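Local atomic coordinates of BIFUNCTIONAL PROTEIN Proline utilization A (PutA) (Corynebacterium freiburgense, PDB entry 5UX5), a protein that probably catalyses both steps of proline oxidation to glutamate, joining an FAD-dependent proline dehydrogenase to an NAD-dependent aldehyde dehydrogenase in one chain. Residues I229-E234 with R244-L249; H240-L245 with A260-Q265. All coordinates share one frame; numbering follows the deposited sequence.

Contact 1 (I229-E234 with R244-L249); sequences INLDME and RLFEEL. With FAD (flavin-adenine dinucleotide), chain E.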
loop_
_atom_site.group_PDB
_atom_site.type_symbol
_atom_site.label_atom_id
_atom_site.label_comp_id
_atom_site.label_asym_id
_atom_site.label_seq_id
_atom_site.Cartn_x
_atom_site.Cartn_y
_atom_site.Cartn_z
ATOM N N ILE A 229 -29.231 14.512 13.560
ATOM C CA ILE A 229 -27.855 14.278 13.129
ATOM C C ILE A 229 -27.713 12.818 12.722
ATOM O O ILE A 229 -28.033 11.910 13.504
ATOM C CB ILE A 229 -26.844 14.629 14.239
ATOM C CG1 ILE A 229 -26.892 16.123 14.554
ATOM C CG2 ILE A 229 -25.440 14.172 13.879
ATOM C CD1 ILE A 229 -26.304 16.467 15.879
ATOM N N ASN A 230 -27.230 12.594 11.505
ATOM C CA ASN A 230 -26.991 11.251 11.005
ATOM C C ASN A 230 -25.503 11.035 10.782
ATOM O O ASN A 230 -24.808 11.907 10.248
ATOM C CB ASN A 230 -27.761 10.964 9.724
ATOM C CG ASN A 230 -27.608 9.536 9.301
ATOM O OD1 ASN A 230 -28.345 8.656 9.738
ATOM N ND2 ASN A 230 -26.619 9.289 8.473
ATOM N N LEU A 231 -25.013 9.888 11.241
ATOM C CA LEU A 231 -23.636 9.488 11.010
ATOM C C LEU A 231 -23.615 8.624 9.755
ATOM O O LEU A 231 -24.188 7.527 9.732
ATOM C CB LEU A 231 -23.063 8.754 12.224
ATOM C CG LEU A 231 -22.792 9.513 13.520
ATOM C CD1 LEU A 231 -22.289 8.615 14.618
ATOM C CD2 LEU A 231 -21.791 10.615 13.281
ATOM N N ASP A 232 -22.954 9.122 8.711
ATOM C CA ASP A 232 -22.849 8.376 7.462
ATOM C C ASP A 232 -21.717 7.350 7.547
ATOM O O ASP A 232 -20.840 7.413 8.422
ATOM C CB ASP A 232 -22.595 9.307 6.270
ATOM C CG ASP A 232 -23.772 10.205 5.951
ATOM O OD1 ASP A 232 -24.890 9.905 6.410
ATOM O OD2 ASP A 232 -23.580 11.207 5.231
ATOM N N MET A 233 -21.755 6.393 6.623
ATOM C CA MET A 233 -20.720 5.372 6.487
ATOM C C MET A 233 -20.404 5.168 5.022
ATOM O O MET A 233 -21.320 5.022 4.209
ATOM C CB MET A 233 -21.143 4.045 7.101
ATOM C CG MET A 233 -21.184 4.135 8.581
ATOM S SD MET A 233 -21.037 2.553 9.326
ATOM C CE MET A 233 -20.021 1.773 8.079
ATOM N N GLU A 234 -19.117 5.195 4.690
ATOM C CA GLU A 234 -18.674 4.912 3.335
ATOM C C GLU A 234 -17.885 3.604 3.261
ATOM O O GLU A 234 -18.283 2.679 2.551
ATOM C CB GLU A 234 -17.857 6.102 2.805
ATOM N N ARG A 244 -19.737 2.304 17.435
ATOM C CA ARG A 244 -19.292 2.536 18.801
ATOM C C ARG A 244 -19.414 4.010 19.166
ATOM O O ARG A 244 -19.802 4.361 20.289
ATOM C CB ARG A 244 -17.862 2.058 18.975
ATOM C CG ARG A 244 -17.375 2.215 20.353
ATOM C CD ARG A 244 -16.050 1.593 20.503
ATOM N NE ARG A 244 -15.397 2.075 21.711
ATOM C CZ ARG A 244 -14.183 1.707 22.088
ATOM N NH1 ARG A 244 -13.492 0.850 21.337
ATOM N NH2 ARG A 244 -13.665 2.194 23.201
ATOM N N LEU A 245 -19.068 4.887 18.235
ATOM C CA LEU A 245 -19.258 6.308 18.469
ATOM C C LEU A 245 -20.723 6.606 18.759
ATOM O O LEU A 245 -21.049 7.248 19.759
ATOM C CB LEU A 245 -18.754 7.083 17.249
ATOM C CG LEU A 245 -19.340 8.448 16.952
ATOM C CD1 LEU A 245 -18.904 9.408 18.043
ATOM C CD2 LEU A 245 -18.879 8.877 15.566
ATOM N N PHE A 246 -21.614 6.075 17.922
ATOM C CA PHE A 246 -23.053 6.284 18.067
ATOM C C PHE A 246 -23.554 5.831 19.434
ATOM O O PHE A 246 -24.231 6.589 20.130
ATOM C CB PHE A 246 -23.753 5.529 16.950
ATOM C CG PHE A 246 -25.217 5.814 16.791
ATOM C CD1 PHE A 246 -25.662 7.053 16.387
ATOM C CD2 PHE A 246 -26.151 4.778 16.914
ATOM C CE1 PHE A 246 -27.040 7.287 16.180
ATOM C CE2 PHE A 246 -27.508 4.995 16.704
ATOM C CZ PHE A 246 -27.951 6.249 16.338
ATOM N N GLU A 247 -23.203 4.610 19.854
ATOM C CA GLU A 247 -23.802 4.046 21.064
ATOM C C GLU A 247 -23.223 4.651 22.330
ATOM O O GLU A 247 -23.955 4.912 23.290
ATOM C CB GLU A 247 -23.641 2.530 21.071
ATOM C CG GLU A 247 -24.458 1.906 19.974
ATOM C CD GLU A 247 -24.390 0.388 19.903
ATOM O OE1 GLU A 247 -24.811 -0.125 18.860
ATOM O OE2 GLU A 247 -23.895 -0.291 20.827
ATOM N N GLU A 248 -21.928 4.906 22.359
ATOM C CA GLU A 248 -21.386 5.543 23.544
ATOM C C GLU A 248 -21.953 6.959 23.702
ATOM O O GLU A 248 -22.457 7.323 24.775
ATOM C CB GLU A 248 -19.863 5.544 23.464
ATOM C CG GLU A 248 -19.254 4.180 23.688
ATOM C CD GLU A 248 -17.741 4.240 23.770
ATOM O OE1 GLU A 248 -17.083 3.163 23.778
ATOM O OE2 GLU A 248 -17.219 5.382 23.817
ATOM N N LEU A 249 -21.977 7.734 22.614
ATOM C CA LEU A 249 -22.373 9.133 22.719
ATOM C C LEU A 249 -23.827 9.265 23.135
ATOM O O LEU A 249 -24.161 10.090 23.995
ATOM C CB LEU A 249 -22.134 9.844 21.396
ATOM C CG LEU A 249 -22.045 11.362 21.452
ATOM C CD1 LEU A 249 -20.921 11.764 22.372
ATOM C CD2 LEU A 249 -21.791 11.901 20.051
HETATM P PA FAD E . -30.332 -0.373 -7.139
HETATM O O1A FAD E . -30.034 -0.451 -8.676
HETATM O O2A FAD E . -31.386 -1.206 -6.576
HETATM O O5B FAD E . -29.239 -0.723 -6.200
HETATM C C5B FAD E . -27.893 -0.506 -6.578
HETATM C C4B FAD E . -26.993 -1.019 -5.470
HETATM O O4B FAD E . -26.833 -2.405 -5.555
HETATM C C3B FAD E . -25.611 -0.449 -5.519
HETATM O O3B FAD E . -25.460 0.814 -4.977
HETATM C C2B FAD E . -24.824 -1.473 -4.783
HETATM O O2B FAD E . -24.777 -1.204 -3.430
HETATM C C1B FAD E . -25.531 -2.749 -5.136
HETATM N N9A FAD E . -24.858 -3.501 -6.185
HETATM C C8A FAD E . -24.955 -3.281 -7.552
HETATM N N7A FAD E . -24.171 -4.159 -8.207
HETATM C C5A FAD E . -23.529 -5.014 -7.317
HETATM C C6A FAD E . -22.639 -6.098 -7.444
HETATM N N6A FAD E . -22.136 -6.580 -8.720
HETATM N N1A FAD E . -22.214 -6.719 -6.333
HETATM C C2A FAD E . -22.632 -6.300 -5.097
HETATM N N3A FAD E . -23.497 -5.249 -4.940
HETATM C C4A FAD E . -23.960 -4.594 -6.011
HETATM N N1 FAD E . -24.514 4.980 0.313
HETATM C C2 FAD E . -23.562 4.721 1.365
HETATM O O2 FAD E . -22.605 3.756 1.160
HETATM N N3 FAD E . -23.591 5.495 2.532
HETATM C C4 FAD E . -24.551 6.489 2.729
HETATM O O4 FAD E . -24.567 7.230 3.898
HETATM C C4X FAD E . -25.645 6.660 1.719
HETATM N N5 FAD E . -26.727 7.508 1.927
HETATM C C5X FAD E . -27.756 7.606 0.981
HETATM C C6 FAD E . -28.853 8.465 1.183
HETATM C C7 FAD E . -29.851 8.541 0.219
HETATM C C7M FAD E . -31.028 9.455 0.401
HETATM C C8 FAD E . -29.795 7.775 -0.918
HETATM C C8M FAD E . -30.874 7.860 -1.949
HETATM C C9 FAD E . -28.717 6.928 -1.125
HETATM C C9A FAD E . -27.710 6.845 -0.181
HETATM N N10 FAD E . -26.628 5.949 -0.422
HETATM C C10 FAD E . -25.583 5.844 0.520
HETATM C "C1'" FAD E . -26.573 5.186 -1.683
HETATM C "C2'" FAD E . -27.059 3.763 -1.644
HETATM O "O2'" FAD E . -26.179 3.017 -0.881
HETATM C "C3'" FAD E . -27.151 3.270 -3.104
HETATM O "O3'" FAD E . -25.882 3.272 -3.633
HETATM C "C4'" FAD E . -28.051 4.047 -4.073
HETATM O "O4'" FAD E . -29.080 4.723 -3.446
HETATM C "C5'" FAD E . -28.563 3.198 -5.259
HETATM O "O5'" FAD E . -29.101 1.923 -4.929
HETATM P P FAD E . -30.661 1.516 -5.102
HETATM O O1P FAD E . -31.388 0.846 -3.876
HETATM O O2P FAD E . -31.197 2.890 -5.662
HETATM O O3P FAD E . -30.840 0.905 -6.593
#
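The Phe246 ring is met obliquely by CD1 of Leu231, which lies 4.1 Å from ring atom CD1 of Phe246 and comes neither squarely over a face nor squarely at the edge. This is the strand-to-helix half of a beta-alpha-beta unit in the TIM-type barrel of the proline dehydrogenase domain, where strand 228-232 leads into helix 239-251, which packs against the outside of the sheet. The closest backbone approach, 7.8 Å between CA of Leu231 and CA of Phe246, leaves room for one layer of side chains. Leu231 supplies that layer from the strand. Its CG stands anti to the carbonyl carbon (chi1 -69°), and CD1 enters between Leu245 and Phe246, reaching 3.5 Å from CD2 of Leu245. The two leucines lie askew to one another, and the second methyl of Leu231 also meets CD2 of Leu245. Tyr217 of helix 202-221 touches Leu231 as well, while Phe246 continues onto Ile262 of the next strand and Leu278 of helix 271-287. No hydrogen bond joins the two segments, so their contact is purely apolar. On the flank of the helix that faces helix 202-221, Arg244 and Glu248 form a salt bridge one turn apart. NE of Arg244 is 2.9 Å from OE1 of Glu248, and it reaches that oxygen from above the carboxylate plane, 47° out of it. Arg244 is also paired with Asp203, and Glu248 with Lys210, both on helix 202-221. Alternation along the strand turns Asp232 to the opposite side from Leu231, where it packs beside FAD O4, its OD1 3.7 Å from that oxygen, without a hydrogen bond between them. Just beyond, the flavin N3-H is bound by the carbonyl O of Met233, 2.9 Å from FAD N3, with an N-H...O angle of 165°.

Contact 2 (H240-L245 with A260-Q265); sequences HVTIRL and AGIVLQ. With FAD (flavin-adenine dinucleotide), chain E.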
loop_
_atom_site.group_PDB
_atom_site.type_symbol
_atom_site.label_atom_id
_atom_site.label_comp_id
_atom_site.label_asym_id
_atom_site.label_seq_id
_atom_site.Cartn_x
_atom_site.Cartn_y
_atom_site.Cartn_z
ATOM N N HIS A 240 -17.153 -0.340 12.658
ATOM C CA HIS A 240 -17.256 -0.533 14.099
ATOM C C HIS A 240 -17.005 0.756 14.886
ATOM O O HIS A 240 -17.641 0.975 15.928
ATOM C CB HIS A 240 -16.347 -1.668 14.535
ATOM C CG HIS A 240 -16.783 -2.986 13.996
ATOM N ND1 HIS A 240 -16.123 -3.632 12.975
ATOM C CD2 HIS A 240 -17.862 -3.751 14.287
ATOM C CE1 HIS A 240 -16.750 -4.759 12.685
ATOM N NE2 HIS A 240 -17.813 -4.852 13.462
ATOM N N VAL A 241 -16.094 1.618 14.423
ATOM C CA VAL A 241 -15.825 2.850 15.148
ATOM C C VAL A 241 -17.058 3.740 15.156
ATOM O O VAL A 241 -17.323 4.440 16.141
ATOM C CB VAL A 241 -14.619 3.591 14.558
ATOM C CG1 VAL A 241 -14.935 4.019 13.164
ATOM C CG2 VAL A 241 -14.310 4.831 15.397
ATOM N N THR A 242 -17.808 3.756 14.044
ATOM C CA THR A 242 -18.985 4.618 13.966
ATOM C C THR A 242 -20.126 4.091 14.834
ATOM O O THR A 242 -20.777 4.867 15.538
ATOM C CB THR A 242 -19.448 4.774 12.522
ATOM O OG1 THR A 242 -18.360 5.240 11.711
ATOM C CG2 THR A 242 -20.578 5.775 12.461
ATOM N N ILE A 243 -20.397 2.779 14.788
ATOM C CA ILE A 243 -21.405 2.199 15.673
ATOM C C ILE A 243 -21.027 2.452 17.120
ATOM O O ILE A 243 -21.887 2.738 17.968
ATOM C CB ILE A 243 -21.562 0.692 15.422
ATOM C CG1 ILE A 243 -22.208 0.404 14.088
ATOM C CG2 ILE A 243 -22.344 0.048 16.549
ATOM C CD1 ILE A 243 -21.951 -1.006 13.679
ATOM N N ARG A 244 -19.737 2.304 17.435
ATOM C CA ARG A 244 -19.292 2.536 18.801
ATOM C C ARG A 244 -19.414 4.010 19.166
ATOM O O ARG A 244 -19.802 4.361 20.289
ATOM C CB ARG A 244 -17.862 2.058 18.975
ATOM C CG ARG A 244 -17.375 2.215 20.353
ATOM C CD ARG A 244 -16.050 1.593 20.503
ATOM N NE ARG A 244 -15.397 2.075 21.711
ATOM C CZ ARG A 244 -14.183 1.707 22.088
ATOM N NH1 ARG A 244 -13.492 0.850 21.337
ATOM N NH2 ARG A 244 -13.665 2.194 23.201
ATOM N N LEU A 245 -19.068 4.887 18.235
ATOM C CA LEU A 245 -19.258 6.308 18.469
ATOM C C LEU A 245 -20.723 6.606 18.759
ATOM O O LEU A 245 -21.049 7.248 19.759
ATOM C CB LEU A 245 -18.754 7.083 17.249
ATOM C CG LEU A 245 -19.340 8.448 16.952
ATOM C CD1 LEU A 245 -18.904 9.408 18.043
ATOM C CD2 LEU A 245 -18.879 8.877 15.566
ATOM N N ALA A 260 -31.265 10.425 17.200
ATOM C CA ALA A 260 -30.189 10.543 16.224
ATOM C C ALA A 260 -30.066 9.236 15.448
ATOM O O ALA A 260 -30.661 8.222 15.803
ATOM C CB ALA A 260 -28.857 10.904 16.888
ATOM N N GLY A 261 -29.314 9.276 14.350
ATOM C CA GLY A 261 -29.358 8.214 13.369
ATOM C C GLY A 261 -27.983 7.785 12.894
ATOM O O GLY A 261 -26.983 8.470 13.082
ATOM N N ILE A 262 -27.974 6.630 12.238
ATOM C CA ILE A 262 -26.762 6.007 11.728
ATOM C C ILE A 262 -27.155 5.177 10.519
ATOM O O ILE A 262 -28.276 4.661 10.442
ATOM C CB ILE A 262 -26.069 5.138 12.807
ATOM C CG1 ILE A 262 -24.785 4.510 12.259
ATOM C CG2 ILE A 262 -26.977 4.032 13.276
ATOM C CD1 ILE A 262 -24.035 3.745 13.307
ATOM N N VAL A 263 -26.207 5.033 9.575
ATOM C CA VAL A 263 -26.407 4.314 8.311
ATOM C C VAL A 263 -25.906 2.882 8.446
ATOM O O VAL A 263 -24.860 2.635 9.052
ATOM C CB VAL A 263 -25.672 5.024 7.153
ATOM C CG1 VAL A 263 -25.635 4.155 5.943
ATOM C CG2 VAL A 263 -26.354 6.320 6.790
ATOM N N LEU A 264 -26.651 1.934 7.897
ATOM C CA LEU A 264 -26.117 0.600 7.629
ATOM C C LEU A 264 -26.167 0.329 6.130
ATOM O O LEU A 264 -27.170 0.623 5.469
ATOM C CB LEU A 264 -26.864 -0.499 8.389
ATOM C CG LEU A 264 -26.596 -0.476 9.894
ATOM C CD1 LEU A 264 -27.306 -1.642 10.640
ATOM C CD2 LEU A 264 -25.103 -0.460 10.150
ATOM N N GLN A 265 -25.070 -0.195 5.593
ATOM C CA GLN A 265 -24.997 -0.564 4.181
ATOM C C GLN A 265 -25.374 -2.038 4.054
ATOM O O GLN A 265 -24.634 -2.916 4.516
ATOM C CB GLN A 265 -23.601 -0.319 3.619
ATOM C CG GLN A 265 -22.930 0.885 4.188
ATOM C CD GLN A 265 -21.499 1.063 3.714
ATOM O OE1 GLN A 265 -20.564 0.542 4.336
ATOM N NE2 GLN A 265 -21.314 1.876 2.685
HETATM P PA FAD E . -30.332 -0.373 -7.139
HETATM O O1A FAD E . -30.034 -0.451 -8.676
HETATM O O2A FAD E . -31.386 -1.206 -6.576
HETATM O O5B FAD E . -29.239 -0.723 -6.200
HETATM C C5B FAD E . -27.893 -0.506 -6.578
HETATM C C4B FAD E . -26.993 -1.019 -5.470
HETATM O O4B FAD E . -26.833 -2.405 -5.555
HETATM C C3B FAD E . -25.611 -0.449 -5.519
HETATM O O3B FAD E . -25.460 0.814 -4.977
HETATM C C2B FAD E . -24.824 -1.473 -4.783
HETATM O O2B FAD E . -24.777 -1.204 -3.430
HETATM C C1B FAD E . -25.531 -2.749 -5.136
HETATM N N9A FAD E . -24.858 -3.501 -6.185
HETATM C C8A FAD E . -24.955 -3.281 -7.552
HETATM N N7A FAD E . -24.171 -4.159 -8.207
HETATM C C5A FAD E . -23.529 -5.014 -7.317
HETATM C C6A FAD E . -22.639 -6.098 -7.444
HETATM N N6A FAD E . -22.136 -6.580 -8.720
HETATM N N1A FAD E . -22.214 -6.719 -6.333
HETATM C C2A FAD E . -22.632 -6.300 -5.097
HETATM N N3A FAD E . -23.497 -5.249 -4.940
HETATM C C4A FAD E . -23.960 -4.594 -6.011
HETATM N N1 FAD E . -24.514 4.980 0.313
HETATM C C2 FAD E . -23.562 4.721 1.365
HETATM O O2 FAD E . -22.605 3.756 1.160
HETATM N N3 FAD E . -23.591 5.495 2.532
HETATM C C4 FAD E . -24.551 6.489 2.729
HETATM O O4 FAD E . -24.567 7.230 3.898
HETATM C C4X FAD E . -25.645 6.660 1.719
HETATM N N5 FAD E . -26.727 7.508 1.927
HETATM C C5X FAD E . -27.756 7.606 0.981
HETATM C C6 FAD E . -28.853 8.465 1.183
HETATM C C7 FAD E . -29.851 8.541 0.219
HETATM C C7M FAD E . -31.028 9.455 0.401
HETATM C C8 FAD E . -29.795 7.775 -0.918
HETATM C C8M FAD E . -30.874 7.860 -1.949
HETATM C C9 FAD E . -28.717 6.928 -1.125
HETATM C C9A FAD E . -27.710 6.845 -0.181
HETATM N N10 FAD E . -26.628 5.949 -0.422
HETATM C C10 FAD E . -25.583 5.844 0.520
HETATM C "C1'" FAD E . -26.573 5.186 -1.683
HETATM C "C2'" FAD E . -27.059 3.763 -1.644
HETATM O "O2'" FAD E . -26.179 3.017 -0.881
HETATM C "C3'" FAD E . -27.151 3.270 -3.104
HETATM O "O3'" FAD E . -25.882 3.272 -3.633
HETATM C "C4'" FAD E . -28.051 4.047 -4.073
HETATM O "O4'" FAD E . -29.080 4.723 -3.446
HETATM C "C5'" FAD E . -28.563 3.198 -5.259
HETATM O "O5'" FAD E . -29.101 1.923 -4.929
HETATM P P FAD E . -30.661 1.516 -5.102
HETATM O O1P FAD E . -31.388 0.846 -3.876
HETATM O O2P FAD E . -31.197 2.890 -5.662
HETATM O O3P FAD E . -30.840 0.905 -6.593
#
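Between residues 240-245 and 260-265 the nearest CA atoms are those of Ile243 and Ile262, 7.7 Å apart, and no hydrogen bond links the two segments. Ile262 spans this gap with a single extended branch. Its CG1 lies anti to the backbone N (chi1 -179°) and CD1 continues the chain outward (chi2 176°), which carries the terminal methyl to the helix surface. There CD1 of Ile262 rests 3.9 Å from CA of Ile243 and equally far from CG1 of the same residue, touching the helix backbone and the first carbon of the longer branch. The two isoleucines cross at about a right angle, so their contact is confined to a small patch. On the neighbouring helix position, CG2 of Thr242 meets the same methyl at 4.1 Å. The threonine presents its methyl to the strand while OG1 is hydrogen-bonded to the carbonyl O of Asp238, one turn earlier. This is the returning half of the beta-alpha-beta crossover: strand 260-265 runs parallel to strand 228-232, and the helix between them lies on the outer face of the proline dehydrogenase barrel. Ala274 of helix 271-287 touches Ile243, extending the apolar layer to the next helix. Val263 projects to the other side of the strand, toward the flavin, bringing CG2 to 3.5 Å from FAD O4. At the strand's C-terminal end, Gln265 also serves the cofactor. Its NE2 donates to FAD O2 over 2.7 Å, with an N-H...O angle of 142°, and the same nitrogen is hydrogen-bonded to the carbonyl O of Glu234.

Overall arrangement
Contacts 1 and 2 are the two flanks of one beta-alpha-beta unit, their centres about 4 Å apart, and share Arg244 and Leu245 of helix 239-251. Contact 1 is wholly buried, while in contact 2 Ile243 keeps some exposure; both are apolar where helix meets sheet, and the charged pairs lie on the flank toward helix 202-221. Contact 1 wedges a leucine between a leucine and a phenylalanine, whereas contact 2 rests mainly on one isoleucine methyl. The strands are parallel neighbours, probably hydrogen-bonded between Leu231 N and Gly261 O, 3.0 Å apart. At or just past their C-terminal ends they turn polar: contact 1 offers the flavin a backbone acceptor from the following loop, contact 2 a side-chain amide donor.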